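Local coordinates for protein homoserine dehydrogenase (Staphylococcus aureus M1064, PDB 4PG7) that catalyses the NAD(P)H-dependent reduction of aspartate semialdehyde to homoserine by hydride transfer, a step of the aspartic acid pathway, at residues 183-188 / 246-251; 198-203 / 207-212; 264-269 / 439-444. All coordinates share one frame; numbering follows the deposited sequence.

Interaction 1 (183-188 / 246-251). With LYS (lysine), chain K.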
# COMPACT_ATOMS: atom_id res chain seq x y z
N ASN A 183 -10.62 5.77 -14.66
CA ASN A 183 -10.35 4.36 -14.60
C ASN A 183 -11.62 3.56 -14.73
O ASN A 183 -11.64 2.53 -15.42
CB ASN A 183 -9.63 3.99 -13.32
CG ASN A 183 -8.89 2.68 -13.46
OD1 ASN A 183 -8.14 2.50 -14.43
ND2 ASN A 183 -9.08 1.77 -12.51
N PHE A 184 -12.69 4.02 -14.09
CA PHE A 184 -14.00 3.36 -14.22
C PHE A 184 -14.42 3.28 -15.69
O PHE A 184 -14.86 2.24 -16.18
CB PHE A 184 -15.07 4.09 -13.41
CG PHE A 184 -16.44 3.44 -13.49
CD1 PHE A 184 -16.83 2.48 -12.56
CD2 PHE A 184 -17.31 3.76 -14.51
CE1 PHE A 184 -18.09 1.85 -12.65
CE2 PHE A 184 -18.56 3.15 -14.61
CZ PHE A 184 -18.94 2.18 -13.69
N ILE A 185 -14.27 4.40 -16.40
CA ILE A 185 -14.68 4.46 -17.79
C ILE A 185 -13.87 3.49 -18.63
O ILE A 185 -14.43 2.75 -19.46
CB ILE A 185 -14.56 5.91 -18.32
CG1 ILE A 185 -15.65 6.77 -17.69
CG2 ILE A 185 -14.66 5.96 -19.83
CD1 ILE A 185 -15.44 8.26 -17.78
N LEU A 186 -12.54 3.48 -18.44
CA LEU A 186 -11.70 2.56 -19.21
C LEU A 186 -12.04 1.08 -18.92
O LEU A 186 -12.02 0.25 -19.82
CB LEU A 186 -10.22 2.85 -19.00
CG LEU A 186 -9.71 4.17 -19.58
CD1 LEU A 186 -8.27 4.40 -19.17
CD2 LEU A 186 -9.83 4.19 -21.07
N SER A 187 -12.32 0.76 -17.66
CA SER A 187 -12.74 -0.59 -17.28
C SER A 187 -14.05 -0.99 -17.96
O SER A 187 -14.19 -2.09 -18.45
CB SER A 187 -12.89 -0.71 -15.76
OG SER A 187 -11.63 -0.58 -15.13
N LYS A 188 -14.99 -0.06 -17.99
CA LYS A 188 -16.28 -0.30 -18.64
C LYS A 188 -16.11 -0.56 -20.14
O LYS A 188 -16.67 -1.52 -20.67
CB LYS A 188 -17.19 0.90 -18.41
CG LYS A 188 -18.60 0.74 -18.96
CD LYS A 188 -19.45 -0.22 -18.14
CE LYS A 188 -19.82 0.35 -16.78
NZ LYS A 188 -20.88 -0.48 -16.15
N ARG A 246 -2.64 14.41 -21.16
CA ARG A 246 -3.64 14.03 -22.14
C ARG A 246 -4.67 13.16 -21.42
O ARG A 246 -4.31 12.28 -20.64
CB ARG A 246 -3.00 13.25 -23.30
CG ARG A 246 -4.01 12.54 -24.21
CD ARG A 246 -3.35 11.57 -25.18
NE ARG A 246 -2.63 12.26 -26.24
CZ ARG A 246 -1.67 11.73 -27.00
NH1 ARG A 246 -1.24 10.48 -26.84
NH2 ARG A 246 -1.10 12.48 -27.93
N GLY A 247 -5.94 13.38 -21.71
CA GLY A 247 -7.03 12.66 -21.07
C GLY A 247 -7.37 11.40 -21.81
O GLY A 247 -6.60 10.97 -22.66
N ILE A 248 -8.54 10.84 -21.51
CA ILE A 248 -8.99 9.58 -22.08
C ILE A 248 -10.05 9.72 -23.16
O ILE A 248 -10.47 8.72 -23.73
CB ILE A 248 -9.53 8.59 -21.00
CG1 ILE A 248 -10.73 9.16 -20.25
CG2 ILE A 248 -8.43 8.22 -20.02
CD1 ILE A 248 -11.58 8.08 -19.62
N SER A 249 -10.47 10.95 -23.48
CA SER A 249 -11.61 11.10 -24.39
C SER A 249 -11.32 10.63 -25.82
O SER A 249 -12.24 10.30 -26.58
CB SER A 249 -12.14 12.54 -24.39
OG SER A 249 -11.25 13.41 -25.08
N GLY A 250 -10.04 10.54 -26.17
CA GLY A 250 -9.62 10.00 -27.47
C GLY A 250 -9.30 8.50 -27.50
O GLY A 250 -9.01 7.96 -28.56
N VAL A 251 -9.38 7.82 -26.35
CA VAL A 251 -9.17 6.37 -26.33
C VAL A 251 -10.41 5.68 -26.92
O VAL A 251 -11.53 5.95 -26.51
CB VAL A 251 -8.93 5.85 -24.88
CG1 VAL A 251 -8.78 4.34 -24.85
CG2 VAL A 251 -7.68 6.49 -24.30
N LYS K . -10.30 8.61 -32.50
CA LYS K . -9.35 9.74 -32.24
C LYS K . -8.28 9.87 -33.32
O LYS K . -7.16 10.35 -33.05
CB LYS K . -8.68 9.56 -30.87
CG LYS K . -7.98 10.80 -30.36
CD LYS K . -6.55 10.53 -29.93
CE LYS K . -5.87 11.83 -29.57
NZ LYS K . -4.45 11.66 -29.15
OXT LYS K . -8.52 9.50 -34.48

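Interaction 2 (198-203 / 207-212)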
# COMPACT_ATOMS: atom_id res chain seq x y z
N GLU A 198 -20.46 5.97 -24.62
CA GLU A 198 -21.38 5.11 -23.91
C GLU A 198 -20.90 4.88 -22.48
O GLU A 198 -21.70 4.92 -21.55
CB GLU A 198 -21.52 3.77 -24.61
CG GLU A 198 -22.30 3.82 -25.91
CD GLU A 198 -22.17 2.55 -26.76
OE1 GLU A 198 -21.31 1.68 -26.47
OE2 GLU A 198 -22.90 2.43 -27.77
N ALA A 199 -19.60 4.68 -22.31
CA ALA A 199 -19.03 4.40 -20.99
C ALA A 199 -19.11 5.62 -20.09
O ALA A 199 -19.41 5.51 -18.91
CB ALA A 199 -17.59 3.91 -21.11
N LEU A 200 -18.87 6.81 -20.65
CA LEU A 200 -19.00 8.04 -19.88
C LEU A 200 -20.45 8.28 -19.46
O LEU A 200 -20.72 8.66 -18.32
CB LEU A 200 -18.52 9.25 -20.70
CG LEU A 200 -18.78 10.63 -20.11
CD1 LEU A 200 -18.12 10.80 -18.74
CD2 LEU A 200 -18.30 11.70 -21.08
N ASP A 201 -21.39 8.08 -20.37
CA ASP A 201 -22.80 8.24 -19.99
C ASP A 201 -23.17 7.27 -18.86
O ASP A 201 -23.91 7.63 -17.93
CB ASP A 201 -23.72 8.03 -21.19
CG ASP A 201 -23.68 9.20 -22.18
OD1 ASP A 201 -23.16 10.30 -21.86
OD2 ASP A 201 -24.22 9.04 -23.28
N GLU A 202 -22.67 6.04 -18.95
CA GLU A 202 -22.95 5.06 -17.92
C GLU A 202 -22.35 5.54 -16.59
O GLU A 202 -23.01 5.47 -15.55
CB GLU A 202 -22.44 3.67 -18.31
CG GLU A 202 -22.91 2.55 -17.39
CD GLU A 202 -24.43 2.55 -17.23
OE1 GLU A 202 -24.88 2.73 -16.08
OE2 GLU A 202 -25.17 2.44 -18.23
N ALA A 203 -21.12 6.05 -16.62
CA ALA A 203 -20.50 6.57 -15.40
C ALA A 203 -21.30 7.72 -14.79
O ALA A 203 -21.39 7.84 -13.55
CB ALA A 203 -19.08 7.02 -15.66
N GLY A 207 -23.31 7.50 -10.95
CA GLY A 207 -22.79 8.36 -9.90
C GLY A 207 -21.29 8.67 -9.92
O GLY A 207 -20.84 9.52 -9.17
N PHE A 208 -20.51 8.03 -10.78
CA PHE A 208 -19.04 8.25 -10.82
C PHE A 208 -18.60 9.54 -11.47
O PHE A 208 -17.81 10.31 -10.90
CB PHE A 208 -18.37 7.05 -11.46
CG PHE A 208 -18.58 5.81 -10.67
CD1 PHE A 208 -17.94 5.65 -9.46
CD2 PHE A 208 -19.50 4.86 -11.07
CE1 PHE A 208 -18.16 4.53 -8.68
CE2 PHE A 208 -19.74 3.75 -10.29
CZ PHE A 208 -19.06 3.58 -9.09
N ALA A 209 -19.15 9.84 -12.64
CA ALA A 209 -18.81 11.06 -13.33
C ALA A 209 -19.85 12.09 -13.01
O ALA A 209 -21.02 11.74 -12.85
CB ALA A 209 -18.75 10.81 -14.83
N GLU A 210 -19.44 13.35 -12.98
CA GLU A 210 -20.33 14.48 -12.84
C GLU A 210 -20.75 15.00 -14.22
O GLU A 210 -20.22 14.54 -15.25
CB GLU A 210 -19.64 15.57 -11.99
CG GLU A 210 -19.33 15.10 -10.57
CD GLU A 210 -18.20 15.85 -9.89
OE1 GLU A 210 -17.93 17.01 -10.25
OE2 GLU A 210 -17.57 15.27 -8.98
N ALA A 211 -21.70 15.93 -14.24
CA ALA A 211 -22.33 16.40 -15.48
C ALA A 211 -21.35 17.03 -16.44
O ALA A 211 -21.43 16.85 -17.67
CB ALA A 211 -23.43 17.40 -15.15
N ASP A 212 -20.43 17.81 -15.89
CA ASP A 212 -19.24 18.22 -16.61
C ASP A 212 -18.12 17.36 -16.03
O ASP A 212 -17.65 17.62 -14.92
CB ASP A 212 -18.96 19.72 -16.42
CG ASP A 212 -17.72 20.19 -17.17
OD1 ASP A 212 -17.00 19.37 -17.78
OD2 ASP A 212 -17.46 21.41 -17.16

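Interaction 3 (264-269 / 439-444). With LYS (lysine), chain K.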
# COMPACT_ATOMS: atom_id res chain seq x y z
N TYR A 264 -1.72 -6.11 -23.48
CA TYR A 264 -1.75 -4.90 -22.66
C TYR A 264 -3.17 -4.43 -22.36
O TYR A 264 -4.08 -4.65 -23.17
CB TYR A 264 -1.04 -3.74 -23.36
CG TYR A 264 0.41 -3.99 -23.67
CD1 TYR A 264 1.41 -3.66 -22.75
CD2 TYR A 264 0.77 -4.63 -24.86
CE1 TYR A 264 2.75 -3.93 -23.03
CE2 TYR A 264 2.11 -4.89 -25.16
CZ TYR A 264 3.09 -4.56 -24.24
OH TYR A 264 4.41 -4.81 -24.55
N LYS A 265 -3.34 -3.77 -21.22
CA LYS A 265 -4.51 -2.99 -20.90
C LYS A 265 -4.18 -1.53 -21.14
O LYS A 265 -3.01 -1.16 -21.21
CB LYS A 265 -4.88 -3.18 -19.44
CG LYS A 265 -5.40 -4.58 -19.15
CD LYS A 265 -6.11 -4.58 -17.82
CE LYS A 265 -6.91 -5.84 -17.61
NZ LYS A 265 -7.15 -6.01 -16.16
N ILE A 266 -5.19 -0.68 -21.21
CA ILE A 266 -4.98 0.76 -21.28
C ILE A 266 -5.46 1.39 -19.97
O ILE A 266 -6.57 1.13 -19.54
CB ILE A 266 -5.69 1.36 -22.50
CG1 ILE A 266 -5.11 0.76 -23.78
CG2 ILE A 266 -5.50 2.88 -22.54
CD1 ILE A 266 -5.58 1.38 -25.07
N LYS A 267 -4.62 2.20 -19.35
CA LYS A 267 -4.97 2.93 -18.13
C LYS A 267 -4.56 4.37 -18.33
O LYS A 267 -3.64 4.66 -19.11
CB LYS A 267 -4.22 2.38 -16.89
CG LYS A 267 -4.37 0.87 -16.67
CD LYS A 267 -5.74 0.51 -16.14
CE LYS A 267 -5.85 -0.98 -15.90
NZ LYS A 267 -7.18 -1.32 -15.35
N LEU A 268 -5.23 5.28 -17.63
CA LEU A 268 -4.74 6.65 -17.52
C LEU A 268 -3.73 6.65 -16.39
O LEU A 268 -4.10 6.45 -15.21
CB LEU A 268 -5.86 7.64 -17.24
CG LEU A 268 -5.41 9.12 -17.20
CD1 LEU A 268 -5.08 9.60 -18.60
CD2 LEU A 268 -6.47 10.00 -16.59
N ILE A 269 -2.46 6.86 -16.73
CA ILE A 269 -1.35 6.78 -15.79
C ILE A 269 -0.75 8.16 -15.53
O ILE A 269 -0.44 8.90 -16.46
CB ILE A 269 -0.26 5.87 -16.32
CG1 ILE A 269 -0.78 4.42 -16.47
CG2 ILE A 269 1.00 5.88 -15.44
CD1 ILE A 269 -1.13 3.75 -15.19
N LYS A 439 -1.68 8.48 -33.40
CA LYS A 439 -1.25 8.82 -32.08
C LYS A 439 -0.23 7.84 -31.54
O LYS A 439 -0.03 6.76 -32.11
CB LYS A 439 -2.45 8.83 -31.16
CG LYS A 439 -3.13 7.49 -31.04
CD LYS A 439 -4.55 7.71 -30.55
CE LYS A 439 -5.33 6.41 -30.50
NZ LYS A 439 -6.75 6.72 -30.16
N VAL A 440 0.36 8.23 -30.43
CA VAL A 440 1.37 7.44 -29.76
C VAL A 440 1.02 7.45 -28.29
O VAL A 440 0.80 8.52 -27.71
CB VAL A 440 2.79 8.05 -29.97
CG1 VAL A 440 3.84 7.28 -29.20
CG2 VAL A 440 3.15 8.07 -31.45
N TYR A 441 0.97 6.27 -27.71
CA TYR A 441 0.82 6.13 -26.26
C TYR A 441 2.09 5.48 -25.70
O TYR A 441 2.66 4.60 -26.35
CB TYR A 441 -0.36 5.23 -25.92
CG TYR A 441 -1.73 5.70 -26.31
CD1 TYR A 441 -2.03 7.03 -26.52
CD2 TYR A 441 -2.77 4.79 -26.39
CE1 TYR A 441 -3.32 7.43 -26.86
CE2 TYR A 441 -4.06 5.19 -26.72
CZ TYR A 441 -4.33 6.50 -26.93
OH TYR A 441 -5.63 6.89 -27.24
N PRO A 442 2.52 5.88 -24.50
CA PRO A 442 3.61 5.14 -23.85
C PRO A 442 3.16 3.75 -23.47
O PRO A 442 1.96 3.49 -23.34
CB PRO A 442 3.92 5.96 -22.58
CG PRO A 442 2.77 6.85 -22.38
CD PRO A 442 2.05 7.02 -23.70
N VAL A 443 4.14 2.86 -23.32
CA VAL A 443 3.91 1.48 -22.93
C VAL A 443 4.76 1.22 -21.72
O VAL A 443 5.97 1.51 -21.73
CB VAL A 443 4.28 0.50 -24.06
CG1 VAL A 443 4.11 -0.93 -23.61
CG2 VAL A 443 3.46 0.78 -25.32
N GLU A 444 4.13 0.71 -20.66
CA GLU A 444 4.81 0.41 -19.40
C GLU A 444 4.66 -1.05 -19.00
O GLU A 444 3.79 -1.78 -19.51
CB GLU A 444 4.26 1.27 -18.27
CG GLU A 444 4.67 2.73 -18.35
CD GLU A 444 6.12 3.00 -17.98
OE1 GLU A 444 6.86 2.06 -17.66
OE2 GLU A 444 6.51 4.18 -18.02
N LYS K . -10.30 8.61 -32.50
CA LYS K . -9.35 9.74 -32.24
C LYS K . -8.28 9.87 -33.32
O LYS K . -7.16 10.35 -33.05
CB LYS K . -8.68 9.56 -30.87
CG LYS K . -7.98 10.80 -30.36
CD LYS K . -6.55 10.53 -29.93
CE LYS K . -5.87 11.83 -29.57
NZ LYS K . -4.45 11.66 -29.15
OXT LYS K . -8.52 9.50 -34.48

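Interaction 1 (183-188 / 246-251)
L186 and I248 mark the closest backbone approach, 8.1 Å from CA to CA, where helix 180-192 faces the type I beta turn running from I248 to V251. The turn is closed by V251 N bonding to I248 O at 3.0 Å, and this brings the side chains of I248 and V251 onto the helix side together. I248 takes the less common rotamer with CG1 between the backbone N and the carbonyl carbon (chi1 61°), which aims CD1 at I185, while CG2, beside the backbone N, falls to L186. CD1 lies against I185 CG2 at 3.7 Å, and the short branch, I248 CG2, meets L186 CD1 at 3.9 Å. The other L186 methyl, CD2, goes to V251 CG1, also at 3.9 Å, the two side chains running nearly perpendicular. L186 thus forks over both ends of the turn.

Away from the helix, R246 and G250 line the pocket of a bound lysine, whose NZ lies above one face of the R246 guanidinium, away from its centre and 3.5 Å from R246 NE. R246 also packs against E284 and P285 of strand 278-289.

No hydrogen bond spans the two segments, so the helix and the loop meet through methyl packing alone; the backbone bonds of I248 go to V251 within the turn and to V217 outside it.

Interaction 2 (198-203 / 207-212)
A203 O is the acceptor at the centre of this contact. A209 N reaches it at 3.1 Å with a nearly straight N-H geometry (169°), though the donor stands well above the carbonyl plane. F208 N is also close, 2.9 Å from A203 O, but its N-H is angled off and the bond is weak. Beside these bonds is a small apolar patch: A209 CB lies 3.9 Å from A203 CB and 4.0 Å from L200 CD1. L200 gets there because its CG swings anti to the backbone N (chi1 171°), carrying the methyl up the helix flank toward the loop.

The arrangement is a Schellman motif ending helix 196-205. G207 is the first residue to leave helical angles, and its positive phi of 96° turns the chain back so that F208 and A209 double over the last turn.

Further out, the loop is fixed against helix 180-192. The F208 ring stacks on F184, F208 O accepts a bond from T181 OG1, and A209 packs on T181 as well. L200 touches both I185 of that helix and P213, while beyond the turn D212 OD1 is hydrogen-bonded to T214 OG1, just as helix 214-217 begins.

Interaction 3 (264-269 / 439-444)
Y264 and I266 on one strand meet V443 and Y441 on the other where two strands pass each other rather than pair; the axes of these two short segments are 8.9 Å apart at closest, with 122° between their directions.

Along 439-444, K439 comes first and faces the bound lysine. Its chain extends fully beyond CG, alongside the ligand's own aliphatic chain; K439 CD lies 3.5 Å from the ligand CD. The K439 amino group donates to Y441 OH at 3.1 Å and makes a salt bridge with D255, which probably offsets its charge in a buried place. V440 gives its carbonyl O to R246 NH1. Y441 starts out toward strand 264-275, and its CE2 meets I266 CD1 obliquely at 4.4 Å, a loose contact beside the tyrosine's tighter polar end. V443 makes the closest approach: CG1, anti to the backbone N (chi1 177°), presses on Y264 CE1 at 3.3 Å, with the two side chains at about a right angle. E444 closes the run, its carbonyl O near the plane of the Y264 ring at the edge, 4.3 Å from Y264 CE1. Its carboxylate bridges to K271 and K173.

Between them, the segments join the main homoserine dehydrogenase region to the C-terminal domain, probably the ACT domain. Strand 278-289 pairs with both strands, antiparallel to 264-275 and parallel to 436-444; strand 375-382 pairs with 436-444 as well, and helix 253-262 packs I256 and A259 on I266 and D255 on Y441.

How the interactions relate
Interactions 1 and 3 are buried, while interaction 2 lies nearer the surface. Helix 180-192 is common ground for the first two, with I185 taking part in both: its carbonyl O lies 3.7 Å from A199 CB. One turn on, K188 CE meets E202 CG at 3.8 Å. Interactions 1 and 3 share the bound lysine, supplying R246 and G250 from one and K439 from the other, and a methyl of L186, CD1, also meets the backbone N of L268 at 3.5 Å. Interactions 2 and 3 do not touch. The chemistry follows position: backbone bonds finish a helix in interaction 2, methyls fill interaction 1, and interaction 3 mixes ring packing with buried charge.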